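Local coordinates for tetratricopeptide TPR_2 repeat protein (Thermobaculum terrenum, PDB 5DJS), which joins tetratricopeptide repeats to a GT-B-type glycosyltransferase region of family 41 and holds uridine-5'-diphosphate in a pocket, at residues A[436-441]-A[463-468]; A[159-164]-A[237-242]; A[411-416]-A[431-436]. The protein carries 1 engineered substitution. All blocks are in the same frame, centred on the assembly; numbering follows the deposited sequence.

Contact 1 (A[436-441]-A[463-468]); sequences VTLEGA and RTQEEY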
loop_
_atom_site.group_PDB
_atom_site.type_symbol
_atom_site.label_atom_id
_atom_site.label_comp_id
_atom_site.label_asym_id
_atom_site.label_seq_id
_atom_site.Cartn_x
_atom_site.Cartn_y
_atom_site.Cartn_z
ATOM N N VAL A 436 8.990 -15.704 -7.807
ATOM C CA VAL A 436 8.035 -16.267 -8.766
ATOM C C VAL A 436 6.706 -15.513 -8.614
ATOM O O VAL A 436 6.283 -15.228 -7.492
ATOM C CB VAL A 436 7.804 -17.771 -8.527
ATOM C CG1 VAL A 436 6.979 -18.386 -9.657
ATOM C CG2 VAL A 436 9.139 -18.511 -8.385
ATOM N N THR A 437 6.069 -15.174 -9.741
ATOM C CA THR A 437 4.814 -14.408 -9.763
ATOM C C THR A 437 3.876 -14.914 -10.836
ATOM O O THR A 437 4.310 -15.578 -11.778
ATOM C CB THR A 437 5.034 -12.912 -10.076
ATOM O OG1 THR A 437 5.390 -12.736 -11.456
ATOM C CG2 THR A 437 6.141 -12.337 -9.247
ATOM N N LEU A 438 2.594 -14.580 -10.689
ATOM C CA LEU A 438 1.633 -14.646 -11.787
ATOM C C LEU A 438 1.451 -13.233 -12.363
ATOM O O LEU A 438 1.292 -12.262 -11.621
ATOM C CB LEU A 438 0.294 -15.211 -11.310
ATOM C CG LEU A 438 -0.847 -15.308 -12.339
ATOM C CD1 LEU A 438 -0.504 -16.277 -13.456
ATOM C CD2 LEU A 438 -2.165 -15.715 -11.688
ATOM N N GLU A 439 1.500 -13.125 -13.687
ATOM C CA GLU A 439 1.169 -11.888 -14.380
ATOM C C GLU A 439 -0.345 -11.896 -14.561
ATOM O O GLU A 439 -0.868 -12.631 -15.405
ATOM C CB GLU A 439 1.908 -11.813 -15.729
ATOM C CG GLU A 439 1.755 -10.501 -16.475
ATOM C CD GLU A 439 2.571 -10.447 -17.757
ATOM O OE1 GLU A 439 3.548 -9.665 -17.786
ATOM O OE2 GLU A 439 2.240 -11.177 -18.726
ATOM N N GLY A 440 -1.046 -11.119 -13.731
ATOM C CA GLY A 440 -2.497 -10.927 -13.853
ATOM C C GLY A 440 -2.851 -10.000 -15.011
ATOM O O GLY A 440 -2.015 -9.233 -15.472
ATOM N N ALA A 441 -4.089 -10.078 -15.487
ATOM C CA ALA A 441 -4.552 -9.257 -16.617
ATOM C C ALA A 441 -5.171 -7.992 -16.046
ATOM O O ALA A 441 -6.350 -7.711 -16.245
ATOM C CB ALA A 441 -5.561 -10.035 -17.455
ATOM N N ARG A 463 2.154 -16.844 -16.803
ATOM C CA ARG A 463 0.901 -16.310 -17.338
ATOM C C ARG A 463 -0.301 -17.173 -16.913
ATOM O O ARG A 463 -1.439 -16.790 -17.172
ATOM C CB ARG A 463 0.954 -16.225 -18.876
ATOM C CG ARG A 463 2.207 -15.563 -19.461
ATOM C CD ARG A 463 2.832 -16.421 -20.561
ATOM N NE ARG A 463 4.215 -16.030 -20.860
ATOM C CZ ARG A 463 4.604 -15.149 -21.791
ATOM N NH1 ARG A 463 3.727 -14.513 -22.574
ATOM N NH2 ARG A 463 5.906 -14.893 -21.942
ATOM N N THR A 464 -0.050 -18.339 -16.304
ATOM C CA THR A 464 -1.103 -19.207 -15.751
ATOM C C THR A 464 -0.695 -19.769 -14.399
ATOM O O THR A 464 0.482 -19.811 -14.048
ATOM C CB THR A 464 -1.415 -20.409 -16.659
ATOM O OG1 THR A 464 -0.242 -21.214 -16.803
ATOM C CG2 THR A 464 -1.888 -19.960 -18.030
ATOM N N GLN A 465 -1.688 -20.219 -13.651
ATOM C CA GLN A 465 -1.460 -20.710 -12.295
ATOM C C GLN A 465 -0.669 -22.008 -12.281
ATOM O O GLN A 465 0.130 -22.225 -11.374
ATOM C CB GLN A 465 -2.787 -20.886 -11.546
ATOM C CG GLN A 465 -3.505 -19.573 -11.255
ATOM C CD GLN A 465 -4.707 -19.727 -10.337
ATOM O OE1 GLN A 465 -5.019 -20.825 -9.873
ATOM N NE2 GLN A 465 -5.392 -18.618 -10.071
ATOM N N GLU A 466 -0.873 -22.867 -13.276
ATOM C CA GLU A 466 -0.110 -24.113 -13.335
ATOM C C GLU A 466 1.332 -23.844 -13.802
ATOM O O GLU A 466 2.247 -24.581 -13.433
ATOM C CB GLU A 466 -0.847 -25.190 -14.158
ATOM C CG GLU A 466 -0.468 -25.305 -15.629
ATOM C CD GLU A 466 -1.440 -26.151 -16.436
ATOM O OE1 GLU A 466 -1.131 -26.450 -17.610
ATOM O OE2 GLU A 466 -2.514 -26.518 -15.907
ATOM N N GLU A 467 1.530 -22.782 -14.590
ATOM C CA GLU A 467 2.876 -22.324 -14.962
ATOM C C GLU A 467 3.610 -21.714 -13.762
ATOM O O GLU A 467 4.833 -21.819 -13.661
ATOM C CB GLU A 467 2.803 -21.322 -16.126
ATOM C CG GLU A 467 4.158 -20.896 -16.693
ATOM C CD GLU A 467 4.060 -19.988 -17.917
ATOM O OE1 GLU A 467 2.934 -19.696 -18.391
ATOM O OE2 GLU A 467 5.129 -19.564 -18.411
ATOM N N TYR A 468 2.859 -21.057 -12.878
ATOM C CA TYR A 468 3.387 -20.529 -11.610
ATOM C C TYR A 468 4.025 -21.653 -10.808
ATOM O O TYR A 468 5.157 -21.516 -10.351
ATOM C CB TYR A 468 2.257 -19.874 -10.803
ATOM C CG TYR A 468 2.612 -19.268 -9.451
ATOM C CD1 TYR A 468 2.768 -20.064 -8.311
ATOM C CD2 TYR A 468 2.707 -17.886 -9.293
ATOM C CE1 TYR A 468 3.047 -19.498 -7.073
ATOM C CE2 TYR A 468 2.992 -17.314 -8.057
ATOM C CZ TYR A 468 3.157 -18.119 -6.955
ATOM O OH TYR A 468 3.443 -17.546 -5.746
#
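The aromatic ring of Tyr468, on the first turn of helix 465-477, lies against strand 435-438 and meets it through both a face and an edge. Over one face sits CG1 of Val436, 4.3 Å above the ring plane and above its centre. At the edge, CD2 of Tyr468 comes 3.5 Å from the carbonyl carbon C of Thr437, and the backbone N of Leu438 lies in the plane of the ring. CG of Tyr468 is anti to its backbone N (chi1 180°), a torsion that directs the ring at the strand.

Leu438 makes a second contact through both methyl groups: CD1 lies 3.5 Å from N of Thr464 at the helix start, while CD2 meets CG of Gln465 at 4.1 Å.

Polar interactions run within the helix start or to other parts of the chain. Thr464 is the N-cap, its OG1 accepting from N of Glu467 at 3.2 Å. The buried Tyr468 hydroxyl hydrogen-bonds with the backbone O of Asp415 and NE1 of Trp350, and Glu439 forms a salt bridge with Arg453. Such a helix, laid by its first turn over a parallel strand, is consistent with the layered alpha/beta construction of the Rossmann-like domains in GT-B proteins.

Contact 2 (A[159-164]-A[237-242]); sequences PHRRLR and GIDILV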
loop_
_atom_site.group_PDB
_atom_site.type_symbol
_atom_site.label_atom_id
_atom_site.label_comp_id
_atom_site.label_asym_id
_atom_site.label_seq_id
_atom_site.Cartn_x
_atom_site.Cartn_y
_atom_site.Cartn_z
ATOM N N PRO A 159 5.836 26.518 -21.475
ATOM C CA PRO A 159 6.176 25.080 -21.468
ATOM C C PRO A 159 7.568 24.717 -20.919
ATOM O O PRO A 159 7.775 23.566 -20.517
ATOM C CB PRO A 159 6.063 24.681 -22.951
ATOM C CG PRO A 159 5.157 25.699 -23.561
ATOM C CD PRO A 159 5.442 26.975 -22.825
ATOM N N HIS A 160 8.496 25.680 -20.893
ATOM C CA HIS A 160 9.889 25.428 -20.521
ATOM C C HIS A 160 10.289 25.931 -19.143
ATOM O O HIS A 160 11.391 25.641 -18.715
ATOM C CB HIS A 160 10.826 26.040 -21.574
ATOM C CG HIS A 160 10.492 25.638 -22.981
ATOM N ND1 HIS A 160 10.680 24.355 -23.452
ATOM C CD2 HIS A 160 9.958 26.341 -24.007
ATOM C CE1 HIS A 160 10.280 24.285 -24.710
ATOM N NE2 HIS A 160 9.838 25.477 -25.072
ATOM N N ARG A 161 9.427 26.667 -18.440
ATOM C CA ARG A 161 9.814 27.250 -17.133
ATOM C C ARG A 161 9.989 26.211 -16.025
ATOM O O ARG A 161 9.557 25.057 -16.152
ATOM C CB ARG A 161 8.824 28.331 -16.664
ATOM C CG ARG A 161 7.424 27.835 -16.315
ATOM C CD ARG A 161 6.576 28.921 -15.682
ATOM N NE ARG A 161 6.233 28.586 -14.300
ATOM C CZ ARG A 161 5.056 28.120 -13.867
ATOM N NH1 ARG A 161 4.025 27.913 -14.681
ATOM N NH2 ARG A 161 4.909 27.866 -12.571
ATOM N N ARG A 162 10.623 26.641 -14.936
ATOM C CA ARG A 162 10.784 25.791 -13.761
ATOM C C ARG A 162 9.394 25.487 -13.184
ATOM O O ARG A 162 8.596 26.400 -12.959
ATOM C CB ARG A 162 11.710 26.444 -12.717
ATOM C CG ARG A 162 11.698 25.752 -11.352
ATOM C CD ARG A 162 13.045 25.706 -10.649
ATOM N NE ARG A 162 13.102 26.523 -9.438
ATOM C CZ ARG A 162 13.566 26.135 -8.242
ATOM N NH1 ARG A 162 14.039 24.906 -8.018
ATOM N NH2 ARG A 162 13.557 27.004 -7.232
ATOM N N LEU A 163 9.123 24.200 -12.969
ATOM C CA LEU A 163 7.826 23.721 -12.465
ATOM C C LEU A 163 7.880 23.451 -10.968
ATOM O O LEU A 163 8.899 23.015 -10.450
ATOM C CB LEU A 163 7.414 22.435 -13.185
ATOM C CG LEU A 163 6.522 22.499 -14.432
ATOM C CD1 LEU A 163 6.588 23.818 -15.189
ATOM C CD2 LEU A 163 6.863 21.334 -15.351
ATOM N N ARG A 164 6.772 23.709 -10.280
ATOM C CA ARG A 164 6.643 23.389 -8.861
ATOM C C ARG A 164 5.835 22.119 -8.730
ATOM O O ARG A 164 4.704 22.058 -9.227
ATOM C CB ARG A 164 5.936 24.506 -8.123
ATOM C CG ARG A 164 6.784 25.738 -8.006
ATOM C CD ARG A 164 5.956 26.853 -7.443
ATOM N NE ARG A 164 6.784 28.011 -7.144
ATOM C CZ ARG A 164 6.325 29.244 -6.951
ATOM N NH1 ARG A 164 5.022 29.526 -7.011
ATOM N NH2 ARG A 164 7.182 30.210 -6.708
ATOM N N GLY A 237 1.369 27.916 -5.558
ATOM C CA GLY A 237 1.456 28.000 -7.003
ATOM C C GLY A 237 1.869 26.687 -7.631
ATOM O O GLY A 237 2.633 26.687 -8.602
ATOM N N ILE A 238 1.325 25.579 -7.119
ATOM C CA ILE A 238 1.740 24.239 -7.547
ATOM C C ILE A 238 1.221 23.970 -8.954
ATOM O O ILE A 238 0.042 24.124 -9.216
ATOM C CB ILE A 238 1.245 23.124 -6.588
ATOM C CG1 ILE A 238 1.724 23.356 -5.142
ATOM C CG2 ILE A 238 1.697 21.747 -7.054
ATOM C CD1 ILE A 238 3.224 23.428 -4.949
ATOM N N ASP A 239 2.127 23.578 -9.852
ATOM C CA ASP A 239 1.780 23.263 -11.253
ATOM C C ASP A 239 1.366 21.814 -11.430
ATOM O O ASP A 239 0.478 21.512 -12.225
ATOM C CB ASP A 239 2.970 23.551 -12.163
ATOM C CG ASP A 239 3.408 24.994 -12.084
ATOM O OD1 ASP A 239 2.669 25.873 -12.583
ATOM O OD2 ASP A 239 4.480 25.256 -11.505
ATOM N N ILE A 240 2.051 20.924 -10.713
ATOM C CA ILE A 240 1.794 19.493 -10.762
ATOM C C ILE A 240 1.624 19.012 -9.331
ATOM O O ILE A 240 2.563 19.094 -8.538
ATOM C CB ILE A 240 2.952 18.751 -11.458
ATOM C CG1 ILE A 240 3.099 19.265 -12.897
ATOM C CG2 ILE A 240 2.702 17.245 -11.450
ATOM C CD1 ILE A 240 4.265 18.704 -13.677
ATOM N N LEU A 241 0.426 18.537 -8.996
ATOM C CA LEU A 241 0.155 18.009 -7.658
ATOM C C LEU A 241 0.057 16.507 -7.790
ATOM O O LEU A 241 -0.622 16.014 -8.695
ATOM C CB LEU A 241 -1.133 18.588 -7.095
ATOM C CG LEU A 241 -1.328 18.457 -5.583
ATOM C CD1 LEU A 241 -0.375 19.346 -4.803
ATOM C CD2 LEU A 241 -2.772 18.800 -5.221
ATOM N N VAL A 242 0.746 15.789 -6.902
ATOM C CA VAL A 242 0.851 14.331 -6.988
ATOM C C VAL A 242 0.259 13.670 -5.750
ATOM O O VAL A 242 0.658 13.959 -4.614
ATOM C CB VAL A 242 2.308 13.855 -7.176
ATOM C CG1 VAL A 242 2.348 12.370 -7.526
ATOM C CG2 VAL A 242 2.993 14.649 -8.283
#
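Between Arg164 and the 239-240 backbone, the short runs 161-164 and 237-240 lie 90° apart in direction and come together where parallel strands 163-169 and 240-243 begin, in one of the Rossmann-like sheets expected of a GT-B fold. O of Arg164 accepts two bonds, from N of Ile240 at 3.2 Å and from N of Asp239 at 3.1 Å. The first is the straighter, with an N-H...O angle of 166°.

The side chain of Asp239 binds in the reverse sense: OD2 accepts from N of Arg164 on its anti lone pair at 3.0 Å, so this aspartate binds the neighbouring strand through both main chain and carboxylate. The same carboxylate meets the guanidinium of Arg161 tip to tip in a salt bridge, NH2 of Arg161 standing 2.9 Å from OD2 of Asp239. Their planes are 68° apart, and the accompanying bonds to OD1 are weak. NH1 of Arg161 also bonds to Asp156 O, while Trp516 of helix 479-521 packs on both partners.

The apolar contact is CD2 of Leu163 with CD1 of Ile240, at 4.1 Å. Arg164, extended from CG to NE, runs out beside Gly237, with CD 3.5 Å from O of Gly237 and the glycine CA at the edge of the guanidinium, in its plane.

Contact 3 (A[411-416]-A[431-436]); sequences DVALDT and MGVPVV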
loop_
_atom_site.group_PDB
_atom_site.type_symbol
_atom_site.label_atom_id
_atom_site.label_comp_id
_atom_site.label_asym_id
_atom_site.label_seq_id
_atom_site.Cartn_x
_atom_site.Cartn_y
_atom_site.Cartn_z
ATOM N N ASP A 411 15.582 -19.467 -0.256
ATOM C CA ASP A 411 16.100 -19.844 -1.576
ATOM C C ASP A 411 15.302 -19.202 -2.710
ATOM O O ASP A 411 15.877 -18.744 -3.698
ATOM C CB ASP A 411 16.078 -21.368 -1.740
ATOM C CG ASP A 411 16.840 -22.078 -0.644
ATOM O OD1 ASP A 411 18.053 -21.816 -0.518
ATOM O OD2 ASP A 411 16.228 -22.880 0.099
ATOM N N VAL A 412 13.979 -19.206 -2.568
ATOM C CA VAL A 412 13.048 -18.689 -3.573
ATOM C C VAL A 412 11.930 -17.913 -2.875
ATOM O O VAL A 412 11.396 -18.377 -1.862
ATOM C CB VAL A 412 12.402 -19.847 -4.363
ATOM C CG1 VAL A 412 11.341 -19.338 -5.339
ATOM C CG2 VAL A 412 13.468 -20.665 -5.085
ATOM N N ALA A 413 11.565 -16.754 -3.426
ATOM C CA ALA A 413 10.418 -15.982 -2.932
ATOM C C ALA A 413 9.193 -16.216 -3.801
ATOM O O ALA A 413 9.298 -16.310 -5.025
ATOM C CB ALA A 413 10.750 -14.512 -2.897
ATOM N N LEU A 414 8.033 -16.318 -3.162
ATOM C CA LEU A 414 6.760 -16.514 -3.863
ATOM C C LEU A 414 5.907 -15.268 -3.711
ATOM O O LEU A 414 5.750 -14.759 -2.602
ATOM C CB LEU A 414 6.018 -17.725 -3.295
ATOM C CG LEU A 414 6.750 -19.063 -3.387
ATOM C CD1 LEU A 414 5.990 -20.144 -2.634
ATOM C CD2 LEU A 414 6.959 -19.475 -4.832
ATOM N N ASP A 415 5.366 -14.785 -4.824
ATOM C CA ASP A 415 4.541 -13.567 -4.837
ATOM C C ASP A 415 3.069 -13.930 -4.761
ATOM O O ASP A 415 2.669 -15.008 -5.199
ATOM C CB ASP A 415 4.813 -12.780 -6.117
ATOM C CG ASP A 415 4.001 -11.500 -6.226
ATOM O OD1 ASP A 415 3.909 -10.770 -5.217
ATOM O OD2 ASP A 415 3.452 -11.231 -7.330
ATOM N N THR A 416 2.270 -13.022 -4.209
ATOM C CA THR A 416 0.836 -13.256 -4.021
ATOM C C THR A 416 -0.005 -12.944 -5.262
ATOM O O THR A 416 0.426 -12.236 -6.177
ATOM C CB THR A 416 0.300 -12.437 -2.839
ATOM O OG1 THR A 416 0.718 -11.076 -2.974
ATOM C CG2 THR A 416 0.835 -12.984 -1.524
ATOM N N MET A 431 18.364 -8.733 -2.096
ATOM C CA MET A 431 19.091 -9.786 -1.366
ATOM C C MET A 431 19.415 -11.044 -2.206
ATOM O O MET A 431 19.697 -12.117 -1.657
ATOM C CB MET A 431 18.285 -10.176 -0.121
ATOM C CG MET A 431 18.014 -9.022 0.832
ATOM S SD MET A 431 19.504 -8.160 1.372
ATOM C CE MET A 431 20.385 -9.446 2.258
ATOM N N GLY A 432 19.391 -10.911 -3.529
ATOM C CA GLY A 432 19.737 -12.009 -4.414
ATOM C C GLY A 432 18.837 -13.224 -4.349
ATOM O O GLY A 432 19.297 -14.331 -4.631
ATOM N N VAL A 433 17.566 -13.014 -3.994
ATOM C CA VAL A 433 16.565 -14.073 -3.956
ATOM C C VAL A 433 15.633 -13.868 -5.155
ATOM O O VAL A 433 15.076 -12.780 -5.310
ATOM C CB VAL A 433 15.756 -14.036 -2.639
ATOM C CG1 VAL A 433 14.714 -15.155 -2.591
ATOM C CG2 VAL A 433 16.686 -14.160 -1.441
ATOM N N PRO A 434 15.456 -14.906 -6.001
ATOM C CA PRO A 434 14.481 -14.788 -7.082
ATOM C C PRO A 434 13.034 -14.831 -6.569
ATOM O O PRO A 434 12.770 -15.359 -5.475
ATOM C CB PRO A 434 14.775 -16.003 -7.980
ATOM C CG PRO A 434 15.653 -16.912 -7.200
ATOM C CD PRO A 434 16.010 -16.265 -5.901
ATOM N N VAL A 435 12.118 -14.280 -7.372
ATOM C CA VAL A 435 10.704 -14.154 -7.025
ATOM C C VAL A 435 9.869 -14.756 -8.144
ATOM O O VAL A 435 10.020 -14.351 -9.297
ATOM C CB VAL A 435 10.306 -12.672 -6.851
ATOM C CG1 VAL A 435 8.842 -12.533 -6.448
ATOM C CG2 VAL A 435 11.195 -11.986 -5.818
ATOM N N VAL A 436 8.990 -15.704 -7.807
ATOM C CA VAL A 436 8.035 -16.267 -8.766
ATOM C C VAL A 436 6.706 -15.513 -8.614
ATOM O O VAL A 436 6.283 -15.228 -7.492
ATOM C CB VAL A 436 7.804 -17.771 -8.527
ATOM C CG1 VAL A 436 6.979 -18.386 -9.657
ATOM C CG2 VAL A 436 9.139 -18.511 -8.385
#
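Ala413 pairs with Val435, and Leu414 with Val436, in a parallel register held by three backbone bonds: Ala413 N to Pro434 O at 2.8 Å, Val436 N to Ala413 O, and Asp415 N to Val436 O. CA of Val435 adds a C-H...O contact to O of Ala413 at 3.3 Å.

On the face that carries Leu414 and Val436, these two side chains lie alongside each other and point the same way. CG2 of Val436, anti to its carbonyl carbon, meets CG1 of Val412 at 3.8 Å. Helix 465-477 covers this face, with Leu475 touching both valines.

The two strands frame a beta-alpha-beta crossover, in which helix 423-430 carries the chain from one to the next. That helix ends in a Schellman motif with Gly432 at C-prime, and Ala428 packs on the opposite face, against Ala413 and Val435. There CB of Ala413 approaches CG2 of Val435 at 3.9 Å, and CG1 of Val433 comes to 3.6 Å from N of Ala413.

Just past strand 412-414, the carboxylate of Asp415 turns away from the partner segment. Its OD2 bonds to the hydroxyls of Thr448 and Ser420, and OD1 accepts from N of Gly421, a residue of the uridine-5'-diphosphate pocket.

In the fold
Along the chain, contact 2 closes first, contact 3 follows and contact 1 comes last. Contacts 1 and 3 are neighbours, their centres about 14 Å apart. They share Val436, and Thr437 CG2 packs on Asp415 CB. Contact 3 pairs two neighbouring strands of one parallel sheet, and contact 1 lays helix 465-477 against the second of them. The side chain of Asp415 lies about 6 Å, and that of Thr437 about 10 Å, from the bound uridine-5'-diphosphate. Contact 2, its centre about 40 Å from that of contact 1, joins strands of the other parallel sheet. Together they sample both sheets, consistent with the paired Rossmann-like domains of a GT-B fold, while helix 479-521, downstream of the second sheet, reaches back to contact 2.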